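Local atomic coordinates of homoserine O-acetyltransferase (Bacillus anthracis str. 'Ames Ancestor', PDB entry 3I1I), a protein that probably transfers the acetyl group of acetyl-CoA to the side-chain hydroxyl of homoserine, a step of methionine biosynthesis, using an alpha/beta-hydrolase fold. Residues 204-209 and 276-281; 219-224 and 263-268; 245-250 and 256-261. All coordinates share one frame; numbering follows the deposited sequence.

Contact 1 (204-209 and 276-281); sequences PSWKGG and DANSWM
Trp206 and Asn278 make the main join here, tying a loop to the first turn of helix 277-289 in the helical lid of an alpha/beta-hydrolase fold. The loop follows helix 186-202, and a short 3-10 turn at 204-206 presents the tryptophan. With CG anti to the backbone N (chi1 -179°), the indole extends so that NE1 faces the helix. NE1 donates to Asn278 OD1 at 2.8 Å, and the acceptor lies near the ring plane, tilted slightly out of it. Ring and amide planes stand 90° apart, so the amide oxygen meets the indole edge nearly end-on, without stacking.

The other half of the same amide turns back to the loop backbone. Asn278 ND2 donates to Gly209 O at 2.9 Å, reaching a lone pair in the carbonyl plane, with a C=O...N angle of 125°. One bond at each end of the amide, an indole N-H and a backbone carbonyl, holds its rotation and is consistent with the assignment of its oxygen and nitrogen. Gly209 also folds back over the indole, its N 3.3 Å above the Trp206 ring plane and over the ring centre.

One turn along from Ala277, the selenomethionine Met281 adds an apolar element, an oblique Met-aromatic contact with the indole. At the start of the helix Asp276 is the N-cap, its OD2 accepting from Ser279 N and OG, while OD1 takes bonds from Tyr211 and Gln215. The selenium SE of Met281 lies 3.7 Å from Trp206 CZ2 and 4.5 Å from the centroid of its five-membered ring.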
ATOM      1  N   PRO A 204       5.210 -13.248  -4.163  1.00 27.37           N
ATOM      2  CA  PRO A 204       5.404 -14.708  -4.307  1.00 27.08           C
ATOM      3  C   PRO A 204       6.597 -15.286  -3.533  1.00 26.65           C
ATOM      4  O   PRO A 204       6.637 -16.473  -3.235  1.00 26.69           O
ATOM      5  CB  PRO A 204       5.617 -14.913  -5.808  1.00 26.46           C
ATOM      6  CG  PRO A 204       5.601 -13.577  -6.447  1.00 27.46           C
ATOM      7  CD  PRO A 204       5.340 -12.510  -5.435  1.00 27.56           C
ATOM      8  N   SER A 205       7.586 -14.458  -3.260  1.00 26.47           N
ATOM      9  CA  SER A 205       8.688 -14.855  -2.397  1.00 26.48           C
ATOM     10  C   SER A 205       8.251 -15.211  -0.983  1.00 26.14           C
ATOM     11  O   SER A 205       9.000 -15.837  -0.266  1.00 25.26           O
ATOM     12  CB  SER A 205       9.665 -13.704  -2.281  1.00 26.42           C
ATOM     13  OG  SER A 205      10.384 -13.602  -3.468  1.00 29.04           O
ATOM     14  N   TRP A 206       7.061 -14.774  -0.577  1.00 26.23           N
ATOM     15  CA  TRP A 206       6.586 -15.017   0.777  1.00 26.46           C
ATOM     16  C   TRP A 206       6.425 -16.508   1.005  1.00 27.44           C
ATOM     17  O   TRP A 206       6.580 -16.974   2.139  1.00 27.03           O
ATOM     18  CB  TRP A 206       5.267 -14.304   1.036  1.00 25.62           C
ATOM     19  CG  TRP A 206       4.749 -14.498   2.410  1.00 24.31           C
ATOM     20  CD1 TRP A 206       5.379 -14.157   3.569  1.00 23.30           C
ATOM     21  CD2 TRP A 206       3.476 -15.033   2.787  1.00 23.19           C
ATOM     22  NE1 TRP A 206       4.614 -14.506   4.641  1.00 25.17           N
ATOM     23  CE2 TRP A 206       3.426 -15.024   4.195  1.00 23.79           C
ATOM     24  CE3 TRP A 206       2.390 -15.544   2.076  1.00 24.71           C
ATOM     25  CZ2 TRP A 206       2.329 -15.491   4.911  1.00 23.07           C
ATOM     26  CZ3 TRP A 206       1.292 -16.021   2.783  1.00 25.38           C
ATOM     27  CH2 TRP A 206       1.274 -15.987   4.190  1.00 26.53           C
ATOM     28  N   LYS A 207       6.112 -17.229  -0.078  1.00 28.47           N
ATOM     29  CA  LYS A 207       5.972 -18.683  -0.072  1.00 29.62           C
ATOM     30  C   LYS A 207       5.163 -19.196   1.097  1.00 29.56           C
ATOM     31  O   LYS A 207       5.598 -20.092   1.820  1.00 29.06           O
ATOM     32  CB  LYS A 207       7.337 -19.336  -0.028  1.00 30.62           C
ATOM     33  CG  LYS A 207       8.116 -19.256  -1.321  1.00 33.47           C
ATOM     34  CD  LYS A 207       9.589 -19.472  -1.037  1.00 37.55           C
ATOM     35  CE  LYS A 207      10.452 -19.465  -2.306  1.00 40.23           C
ATOM     36  NZ  LYS A 207      11.822 -18.913  -2.002  1.00 42.60           N
ATOM     37  N   GLY A 208       3.999 -18.607   1.298  1.00 29.92           N
ATOM     38  CA  GLY A 208       3.086 -19.079   2.314  1.00 30.75           C
ATOM     39  C   GLY A 208       3.614 -18.887   3.719  1.00 31.61           C
ATOM     40  O   GLY A 208       3.087 -19.450   4.666  1.00 31.92           O
ATOM     41  N   GLY A 209       4.634 -18.057   3.873  1.00 32.31           N
ATOM     42  CA  GLY A 209       5.250 -17.882   5.178  1.00 32.52           C
ATOM     43  C   GLY A 209       6.477 -18.749   5.384  1.00 32.59           C
ATOM     44  O   GLY A 209       7.201 -18.550   6.351  1.00 32.16           O
ATOM     45  N   ASP A 276      12.197  -9.279   9.982  1.00 26.22           N
ATOM     46  CA  ASP A 276      11.516 -10.499   9.527  1.00 25.36           C
ATOM     47  C   ASP A 276      10.066 -10.245   9.094  1.00 24.61           C
ATOM     48  O   ASP A 276       9.266  -9.693   9.836  1.00 25.64           O
ATOM     49  CB  ASP A 276      11.516 -11.546  10.627  1.00 25.16           C
ATOM     50  CG  ASP A 276      10.790 -12.822  10.212  1.00 25.77           C
ATOM     51  OD1 ASP A 276      11.215 -13.447   9.197  1.00 25.08           O
ATOM     52  OD2 ASP A 276       9.798 -13.165  10.889  1.00 22.66           O
ATOM     53  N   ALA A 277       9.718 -10.725   7.912  1.00 23.87           N
ATOM     54  CA  ALA A 277       8.427 -10.416   7.279  1.00 22.80           C
ATOM     55  C   ALA A 277       7.248 -10.964   8.078  1.00 22.08           C
ATOM     56  O   ALA A 277       6.313 -10.214   8.367  1.00 22.01           O
ATOM     57  CB  ALA A 277       8.384 -10.933   5.812  1.00 21.57           C
ATOM     58  N   ASN A 278       7.274 -12.254   8.408  1.00 21.48           N
ATOM     59  CA  ASN A 278       6.193 -12.859   9.195  1.00 21.49           C
ATOM     60  C   ASN A 278       5.999 -12.110  10.528  1.00 21.81           C
ATOM     61  O   ASN A 278       4.854 -11.867  10.954  1.00 21.69           O
ATOM     62  CB  ASN A 278       6.460 -14.343   9.463  1.00 21.24           C
ATOM     63  CG  ASN A 278       6.347 -15.210   8.199  1.00 20.82           C
ATOM     64  OD1 ASN A 278       5.758 -14.812   7.195  1.00 22.94           O
ATOM     65  ND2 ASN A 278       6.877 -16.406   8.267  1.00 18.97           N
ATOM     66  N   SER A 279       7.120 -11.730  11.148  1.00 21.36           N
ATOM     67  CA  SER A 279       7.095 -11.007  12.380  1.00 22.45           C
ATOM     68  C   SER A 279       6.375  -9.660  12.176  1.00 23.27           C
ATOM     69  O   SER A 279       5.539  -9.228  12.998  1.00 22.20           O
ATOM     70  CB  SER A 279       8.515 -10.778  12.900  1.00 22.46           C
ATOM     71  OG  SER A 279       9.055 -11.981  13.417  1.00 22.79           O
ATOM     72  N   TRP A 280       6.721  -9.010  11.075  1.00 24.03           N
ATOM     73  CA  TRP A 280       6.102  -7.752  10.719  1.00 24.82           C
ATOM     74  C   TRP A 280       4.594  -7.935  10.588  1.00 24.14           C
ATOM     75  O   TRP A 280       3.857  -7.141  11.112  1.00 23.23           O
ATOM     76  CB  TRP A 280       6.689  -7.217   9.402  1.00 25.61           C
ATOM     77  CG  TRP A 280       6.231  -5.834   9.109  1.00 26.51           C
ATOM     78  CD1 TRP A 280       4.990  -5.438   8.652  1.00 27.00           C
ATOM     79  CD2 TRP A 280       6.990  -4.659   9.292  1.00 27.81           C
ATOM     80  NE1 TRP A 280       4.950  -4.072   8.539  1.00 28.57           N
ATOM     81  CE2 TRP A 280       6.168  -3.566   8.923  1.00 28.23           C
ATOM     82  CE3 TRP A 280       8.299  -4.415   9.718  1.00 31.09           C
ATOM     83  CZ2 TRP A 280       6.607  -2.252   8.979  1.00 30.55           C
ATOM     84  CZ3 TRP A 280       8.741  -3.097   9.793  1.00 33.66           C
ATOM     85  CH2 TRP A 280       7.899  -2.030   9.404  1.00 34.12           C
HETATM   86  N   MSE A 281       4.151  -8.992   9.915  1.00 24.69           N
HETATM   87  CA  MSE A 281       2.719  -9.235   9.768  1.00 25.85           C
HETATM   88  C   MSE A 281       2.025  -9.374  11.139  1.00 25.09           C
HETATM   89  O   MSE A 281       0.968  -8.763  11.344  1.00 25.52           O
HETATM   90  CB  MSE A 281       2.393 -10.517   8.979  1.00 26.21           C
HETATM   91  CG  MSE A 281       2.823 -10.586   7.534  1.00 31.12           C
HETATM   92 SE   MSE A 281       2.144 -12.307   6.762  0.65 38.22          SE
HETATM   93  CE  MSE A 281       0.734 -12.671   7.937  1.00 25.58           C
TER

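Contact 2 (219-224 and 263-268); sequences GLQLAN and EINKLT
Gln221 and Asn224 meet Thr268 in a polar helix-helix crossing within the helical lid, between helices 217-228 and 259-270. The two segments' axes pass 10.0 Å apart with their directions at 107°, so the helices meet over a short patch; Gln221 and Thr268 mark it, their CA atoms 6.2 Å apart.

Gln221 spans the gap with its chain extended beyond CG. Its NE2 donates to Thr268 OG1 at 2.9 Å, and the bond is nearly straight (171° at the hydrogen) with the acceptor in the amide plane. Asn265 O lies 2.8 Å from the same Gln221 NE2, which puts the amide nitrogen beside both the hydroxyl and a carbonyl of the second helix. The threonine torsion (chi1 56°) sets OG1 between backbone N and carbonyl carbon, where it also comes near Ile264 O.

A turn further on, Asn224 ND2 sits 3.0 Å from Thr268 O and 3.4 Å from Thr268 CB; its assigned hydrogen bond is with Ser271 OG. Asn265 OD1 accepts from Gln194 of the second subunit. On the helix 217-228 side, Leu220 and Ala223 pack on helices 186-202 and 277-289. This is a steep helix-helix crossing, side-chain amides at the crossing point, in an alpha/beta-hydrolase lid.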
ATOM      1  N   GLY A 219       7.624  -7.185  -1.023  1.00 26.41           N
ATOM      2  CA  GLY A 219       6.472  -7.022  -0.152  1.00 26.36           C
ATOM      3  C   GLY A 219       6.806  -6.271   1.129  1.00 26.14           C
ATOM      4  O   GLY A 219       6.043  -5.407   1.562  1.00 26.20           O
ATOM      5  N   LEU A 220       7.958  -6.573   1.718  1.00 25.28           N
ATOM      6  CA  LEU A 220       8.306  -5.984   3.005  1.00 25.12           C
ATOM      7  C   LEU A 220       8.632  -4.507   2.854  1.00 24.86           C
ATOM      8  O   LEU A 220       8.209  -3.686   3.678  1.00 23.89           O
ATOM      9  CB  LEU A 220       9.474  -6.750   3.604  1.00 25.30           C
ATOM     10  CG  LEU A 220       9.843  -6.663   5.069  1.00 27.59           C
ATOM     11  CD1 LEU A 220       8.616  -6.808   6.031  1.00 26.97           C
ATOM     12  CD2 LEU A 220      10.937  -7.740   5.337  1.00 28.24           C
ATOM     13  N   GLN A 221       9.361  -4.156   1.796  1.00 24.88           N
ATOM     14  CA  GLN A 221       9.673  -2.766   1.552  1.00 25.62           C
ATOM     15  C   GLN A 221       8.403  -1.940   1.337  1.00 24.95           C
ATOM     16  O   GLN A 221       8.296  -0.813   1.785  1.00 24.48           O
ATOM     17  CB  GLN A 221      10.614  -2.581   0.345  1.00 26.28           C
ATOM     18  CG  GLN A 221      10.797  -1.072  -0.051  1.00 28.52           C
ATOM     19  CD  GLN A 221      12.025  -0.798  -0.892  1.00 32.95           C
ATOM     20  OE1 GLN A 221      12.466  -1.653  -1.660  1.00 35.29           O
ATOM     21  NE2 GLN A 221      12.583   0.418  -0.767  1.00 33.61           N
ATOM     22  N   LEU A 222       7.458  -2.504   0.619  1.00 25.12           N
ATOM     23  CA  LEU A 222       6.170  -1.846   0.402  1.00 25.71           C
ATOM     24  C   LEU A 222       5.437  -1.651   1.740  1.00 25.03           C
ATOM     25  O   LEU A 222       4.971  -0.555   2.053  1.00 25.11           O
ATOM     26  CB  LEU A 222       5.366  -2.676  -0.605  1.00 25.92           C
ATOM     27  CG  LEU A 222       4.097  -2.120  -1.209  1.00 29.13           C
ATOM     28  CD1 LEU A 222       4.202  -0.629  -1.560  1.00 31.36           C
ATOM     29  CD2 LEU A 222       3.777  -2.981  -2.454  1.00 31.32           C
ATOM     30  N   ALA A 223       5.396  -2.698   2.558  1.00 24.73           N
ATOM     31  CA  ALA A 223       4.835  -2.594   3.911  1.00 24.53           C
ATOM     32  C   ALA A 223       5.512  -1.481   4.704  1.00 24.21           C
ATOM     33  O   ALA A 223       4.856  -0.689   5.341  1.00 24.95           O
ATOM     34  CB  ALA A 223       4.907  -3.964   4.670  1.00 23.57           C
ATOM     35  N   ASN A 224       6.830  -1.409   4.626  1.00 24.81           N
ATOM     36  CA  ASN A 224       7.611  -0.432   5.379  1.00 24.65           C
ATOM     37  C   ASN A 224       7.412   0.982   4.842  1.00 24.74           C
ATOM     38  O   ASN A 224       7.328   1.940   5.603  1.00 25.19           O
ATOM     39  CB  ASN A 224       9.087  -0.793   5.294  1.00 24.93           C
ATOM     40  CG  ASN A 224       9.960   0.084   6.198  1.00 26.73           C
ATOM     41  OD1 ASN A 224       9.792   0.100   7.408  1.00 31.60           O
ATOM     42  ND2 ASN A 224      10.895   0.795   5.606  1.00 28.45           N
ATOM     43  N   GLU A 263      15.283   8.471  -3.203  1.00 23.15           N
ATOM     44  CA  GLU A 263      15.668   8.755  -1.813  1.00 24.34           C
ATOM     45  C   GLU A 263      14.824   7.887  -0.858  1.00 23.79           C
ATOM     46  O   GLU A 263      15.364   7.122  -0.084  1.00 24.10           O
ATOM     47  CB  GLU A 263      15.559  10.242  -1.487  1.00 24.82           C
ATOM     48  CG  GLU A 263      16.488  11.090  -2.362  1.00 29.40           C
ATOM     49  CD  GLU A 263      16.039  12.569  -2.636  1.00 36.20           C
ATOM     50  OE1 GLU A 263      16.896  13.303  -3.205  1.00 39.11           O
ATOM     51  OE2 GLU A 263      14.886  13.005  -2.314  1.00 37.26           O
ATOM     52  N   ILE A 264      13.507   7.930  -0.993  1.00 23.64           N
ATOM     53  CA  ILE A 264      12.639   7.169  -0.102  1.00 22.92           C
ATOM     54  C   ILE A 264      12.827   5.661  -0.250  1.00 22.86           C
ATOM     55  O   ILE A 264      12.842   4.965   0.747  1.00 23.23           O
ATOM     56  CB  ILE A 264      11.160   7.594  -0.236  1.00 22.47           C
ATOM     57  CG1 ILE A 264      11.005   9.041   0.252  1.00 21.72           C
ATOM     58  CG2 ILE A 264      10.243   6.655   0.530  1.00 20.86           C
ATOM     59  CD1 ILE A 264       9.800   9.793  -0.287  1.00 20.38           C
ATOM     60  N   ASN A 265      13.021   5.154  -1.457  1.00 23.82           N
ATOM     61  CA  ASN A 265      13.333   3.732  -1.622  1.00 24.72           C
ATOM     62  C   ASN A 265      14.580   3.338  -0.835  1.00 26.18           C
ATOM     63  O   ASN A 265      14.602   2.307  -0.149  1.00 25.97           O
ATOM     64  CB  ASN A 265      13.595   3.372  -3.067  1.00 24.57           C
ATOM     65  CG  ASN A 265      12.334   3.148  -3.860  1.00 26.78           C
ATOM     66  OD1 ASN A 265      11.218   3.318  -3.357  1.00 30.55           O
ATOM     67  ND2 ASN A 265      12.503   2.812  -5.134  1.00 23.93           N
ATOM     68  N   LYS A 266      15.611   4.170  -0.929  1.00 27.05           N
ATOM     69  CA  LYS A 266      16.861   3.887  -0.245  1.00 28.72           C
ATOM     70  C   LYS A 266      16.651   3.780   1.268  1.00 28.05           C
ATOM     71  O   LYS A 266      17.107   2.811   1.879  1.00 27.25           O
ATOM     72  CB  LYS A 266      17.900   4.955  -0.561  1.00 29.60           C
ATOM     73  CG  LYS A 266      19.313   4.525  -0.304  1.00 34.56           C
ATOM     74  CD  LYS A 266      20.325   5.401  -1.134  1.00 41.54           C
ATOM     75  CE  LYS A 266      21.246   6.300  -0.262  1.00 44.87           C
ATOM     76  NZ  LYS A 266      22.693   5.785  -0.197  1.00 49.82           N
ATOM     77  N   LEU A 267      15.956   4.757   1.850  1.00 27.36           N
ATOM     78  CA  LEU A 267      15.707   4.750   3.290  1.00 28.11           C
ATOM     79  C   LEU A 267      14.896   3.523   3.698  1.00 27.82           C
ATOM     80  O   LEU A 267      15.186   2.896   4.685  1.00 28.14           O
ATOM     81  CB  LEU A 267      14.923   5.989   3.734  1.00 28.45           C
ATOM     82  CG  LEU A 267      15.629   7.335   3.621  1.00 30.90           C
ATOM     83  CD1 LEU A 267      14.635   8.509   3.824  1.00 30.88           C
ATOM     84  CD2 LEU A 267      16.791   7.383   4.623  1.00 30.31           C
ATOM     85  N   THR A 268      13.872   3.191   2.930  1.00 27.63           N
ATOM     86  CA  THR A 268      12.962   2.182   3.363  1.00 27.80           C
ATOM     87  C   THR A 268      13.540   0.800   3.139  1.00 28.92           C
ATOM     88  O   THR A 268      13.180  -0.139   3.856  1.00 30.02           O
ATOM     89  CB  THR A 268      11.573   2.316   2.699  1.00 27.32           C
ATOM     90  OG1 THR A 268      11.695   2.306   1.269  1.00 26.30           O
ATOM     91  CG2 THR A 268      10.926   3.574   3.139  1.00 26.18           C
TER

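Contact 3 (245-250 and 256-261); sequences SIEVEP and SLTSFE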
ATOM      1  N   SER A 245      12.017  19.441 -10.554  1.00 23.32           N
ATOM      2  CA  SER A 245      11.199  19.837 -11.684  1.00 24.03           C
ATOM      3  C   SER A 245      11.950  19.924 -13.011  1.00 24.22           C
ATOM      4  O   SER A 245      11.387  20.370 -14.008  1.00 24.13           O
ATOM      5  CB  SER A 245      10.540  21.183 -11.392  1.00 24.24           C
ATOM      6  OG  SER A 245       9.724  21.074 -10.253  1.00 24.59           O
ATOM      7  N   ILE A 246      13.190  19.454 -13.029  1.00 24.29           N
ATOM      8  CA  ILE A 246      14.023  19.504 -14.200  1.00 24.47           C
ATOM      9  C   ILE A 246      14.223  18.108 -14.760  1.00 23.99           C
ATOM     10  O   ILE A 246      14.087  17.943 -15.918  1.00 25.09           O
ATOM     11  CB  ILE A 246      15.390  20.172 -13.876  1.00 25.26           C
ATOM     12  CG1 ILE A 246      15.166  21.604 -13.370  1.00 26.07           C
ATOM     13  CG2 ILE A 246      16.311  20.177 -15.088  1.00 24.52           C
ATOM     14  CD1 ILE A 246      14.406  22.508 -14.342  1.00 26.41           C
ATOM     15  N   GLU A 247      14.528  17.100 -13.958  1.00 24.15           N
ATOM     16  CA  GLU A 247      14.819  15.759 -14.504  1.00 23.80           C
ATOM     17  C   GLU A 247      13.708  15.281 -15.471  1.00 23.87           C
ATOM     18  O   GLU A 247      12.502  15.443 -15.190  1.00 23.80           O
ATOM     19  CB  GLU A 247      15.071  14.738 -13.391  1.00 24.11           C
ATOM     20  CG  GLU A 247      13.856  14.447 -12.509  1.00 26.92           C
ATOM     21  CD  GLU A 247      14.096  13.427 -11.392  1.00 30.22           C
ATOM     22  OE1 GLU A 247      15.189  12.766 -11.346  1.00 34.25           O
ATOM     23  OE2 GLU A 247      13.158  13.276 -10.558  1.00 30.16           O
ATOM     24  N   VAL A 248      14.126  14.743 -16.628  1.00 23.16           N
ATOM     25  CA  VAL A 248      13.220  14.298 -17.673  1.00 22.26           C
ATOM     26  C   VAL A 248      13.025  12.780 -17.688  1.00 22.53           C
ATOM     27  O   VAL A 248      12.049  12.286 -18.181  1.00 21.69           O
ATOM     28  CB  VAL A 248      13.709  14.764 -19.097  1.00 23.25           C
ATOM     29  CG1 VAL A 248      13.859  16.315 -19.165  1.00 19.87           C
ATOM     30  CG2 VAL A 248      14.985  14.019 -19.506  1.00 21.19           C
ATOM     31  N   GLU A 249      13.929  12.021 -17.103  1.00 23.24           N
ATOM     32  CA  GLU A 249      13.879  10.558 -17.294  0.50 23.46           C
ATOM     33  C   GLU A 249      12.623   9.927 -16.694  1.00 23.66           C
ATOM     34  O   GLU A 249      12.031   9.044 -17.308  1.00 23.82           O
ATOM     35  CB  GLU A 249      15.137   9.846 -16.788  0.50 23.63           C
ATOM     36  CG  GLU A 249      15.132   8.321 -16.962  0.50 23.57           C
ATOM     37  CD  GLU A 249      14.861   7.855 -18.394  0.50 25.17           C
ATOM     38  OE1 GLU A 249      14.270   6.756 -18.557  0.50 24.04           O
ATOM     39  OE2 GLU A 249      15.239   8.571 -19.355  0.50 24.78           O
ATOM     40  N   PRO A 250      12.149  10.390 -15.525  1.00 23.72           N
ATOM     41  CA  PRO A 250      10.859   9.828 -15.041  1.00 24.19           C
ATOM     42  C   PRO A 250       9.651   9.961 -16.022  1.00 24.21           C
ATOM     43  O   PRO A 250       8.719   9.159 -15.953  1.00 23.48           O
ATOM     44  CB  PRO A 250      10.571  10.647 -13.765  1.00 24.33           C
ATOM     45  CG  PRO A 250      11.988  11.118 -13.311  1.00 24.67           C
ATOM     46  CD  PRO A 250      12.663  11.440 -14.625  1.00 23.72           C
ATOM     47  N   SER A 256      10.823   4.488 -14.708  1.00 26.33           N
ATOM     48  CA  SER A 256      11.851   5.401 -14.239  1.00 25.86           C
ATOM     49  C   SER A 256      11.407   6.166 -13.001  1.00 25.05           C
ATOM     50  O   SER A 256      10.432   6.889 -13.018  1.00 23.65           O
ATOM     51  CB  SER A 256      12.250   6.355 -15.348  1.00 26.23           C
ATOM     52  OG  SER A 256      12.986   5.653 -16.335  1.00 28.30           O
ATOM     53  N   LEU A 257      12.163   6.026 -11.920  1.00 25.04           N
ATOM     54  CA  LEU A 257      11.787   6.667 -10.665  1.00 24.15           C
ATOM     55  C   LEU A 257      12.201   8.129 -10.637  1.00 23.24           C
ATOM     56  O   LEU A 257      13.226   8.518 -11.216  1.00 24.11           O
ATOM     57  CB  LEU A 257      12.417   5.922  -9.498  1.00 24.28           C
ATOM     58  CG  LEU A 257      12.092   4.428  -9.413  1.00 24.81           C
ATOM     59  CD1 LEU A 257      12.991   3.784  -8.366  1.00 24.24           C
ATOM     60  CD2 LEU A 257      10.597   4.176  -9.075  1.00 23.19           C
ATOM     61  N   THR A 258      11.390   8.943  -9.974  1.00 22.27           N
ATOM     62  CA  THR A 258      11.759  10.315  -9.631  1.00 20.96           C
ATOM     63  C   THR A 258      12.832  10.283  -8.557  1.00 21.10           C
ATOM     64  O   THR A 258      13.110   9.239  -7.933  1.00 21.93           O
ATOM     65  CB  THR A 258      10.540  11.136  -9.071  1.00 21.05           C
ATOM     66  OG1 THR A 258      10.065  10.544  -7.842  1.00 21.41           O
ATOM     67  CG2 THR A 258       9.439  11.253 -10.095  1.00 16.61           C
ATOM     68  N   SER A 259      13.447  11.421  -8.312  1.00 20.93           N
ATOM     69  CA  SER A 259      14.519  11.450  -7.327  1.00 20.53           C
ATOM     70  C   SER A 259      13.948  11.287  -5.935  1.00 20.53           C
ATOM     71  O   SER A 259      14.594  10.704  -5.089  1.00 19.64           O
ATOM     72  CB  SER A 259      15.310  12.748  -7.426  1.00 20.31           C
ATOM     73  OG  SER A 259      14.469  13.867  -7.209  1.00 21.64           O
ATOM     74  N   PHE A 260      12.740  11.797  -5.681  1.00 21.10           N
ATOM     75  CA  PHE A 260      12.149  11.557  -4.355  1.00 22.13           C
ATOM     76  C   PHE A 260      11.851  10.080  -4.151  1.00 22.82           C
ATOM     77  O   PHE A 260      12.125   9.564  -3.059  1.00 23.46           O
ATOM     78  CB  PHE A 260      10.963  12.468  -4.000  1.00 22.44           C
ATOM     79  CG  PHE A 260       9.785  12.361  -4.914  1.00 21.58           C
ATOM     80  CD1 PHE A 260       8.821  11.407  -4.707  1.00 21.43           C
ATOM     81  CD2 PHE A 260       9.613  13.279  -5.959  1.00 21.91           C
ATOM     82  CE1 PHE A 260       7.693  11.312  -5.578  1.00 22.96           C
ATOM     83  CE2 PHE A 260       8.518  13.199  -6.841  1.00 20.92           C
ATOM     84  CZ  PHE A 260       7.542  12.216  -6.630  1.00 21.59           C
ATOM     85  N   GLU A 261      11.397   9.378  -5.203  1.00 22.86           N
ATOM     86  CA  GLU A 261      11.155   7.950  -5.073  1.00 22.80           C
ATOM     87  C   GLU A 261      12.446   7.193  -4.745  1.00 23.60           C
ATOM     88  O   GLU A 261      12.431   6.261  -3.919  1.00 23.33           O
ATOM     89  CB  GLU A 261      10.517   7.376  -6.327  1.00 23.09           C
ATOM     90  CG  GLU A 261       9.033   7.686  -6.498  1.00 23.95           C
ATOM     91  CD  GLU A 261       8.501   7.256  -7.860  1.00 25.35           C
ATOM     92  OE1 GLU A 261       8.890   7.856  -8.895  1.00 22.04           O
ATOM     93  OE2 GLU A 261       7.683   6.309  -7.882  1.00 30.27           O
TER
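Glu247 and Ser259 meet at the N-terminus of helix 259-270, where a capping box is supplemented by a carboxylate from the preceding loop. Within the box, Thr258 is the N-cap: its OG1 accepts from Glu261 N at 3.2 Å, and Thr258 N in turn donates to Glu261 OE1 at 2.9 Å.

Glu247 comes across from the other segment. Its CG lies between backbone N and carbonyl carbon (chi1 66°), and the chain then runs straight, carrying OE2 to Ser259 N at 2.9 Å. That N-H reaches the syn lone pair of OE2, with 147° at the hydrogen, and Thr258 CA is 3.4 Å from the same OE2. A negative charge at the first turn would be expected to interact favourably with the helix dipole.

Beside it, the Pro250 ring packs on the extended residues that lead into the helix: Pro250 CG lies 3.6 Å from Leu257 O, and Pro250 CB lies 3.9 Å from Thr258 CG2. The loop also reaches the second subunit, Ser245 bonding Asp291 and His294 there. Far from the chain's centre, the arrangement is a helix N-terminus with a capping box, given a further acceptor by a loop that doubles back on it.

Overall arrangement
All three contacts lie in the helical excursion between strands 174-178 and 309-313, contact 3 inside the span of contact 2 and contact 2 inside that of contact 1. Contact 1 is the most buried, contact 2 is partly so, and contact 3 sits at the periphery, its centre about 35 Å from the centre of the chain. Contacts 1 and 2 touch through Trp280, whose CH2 is 3.5 Å from Asn224 OD1. Contacts 2 and 3 share helix 259-270, the latter at its N-terminus, and meet where Leu257 CD1 is 3.4 Å from Asn265 ND2. Neutral amides bridge the inner two, with an aromatic ring added in contact 1, whereas carboxylates dominate contact 3. Each also reaches the second subunit.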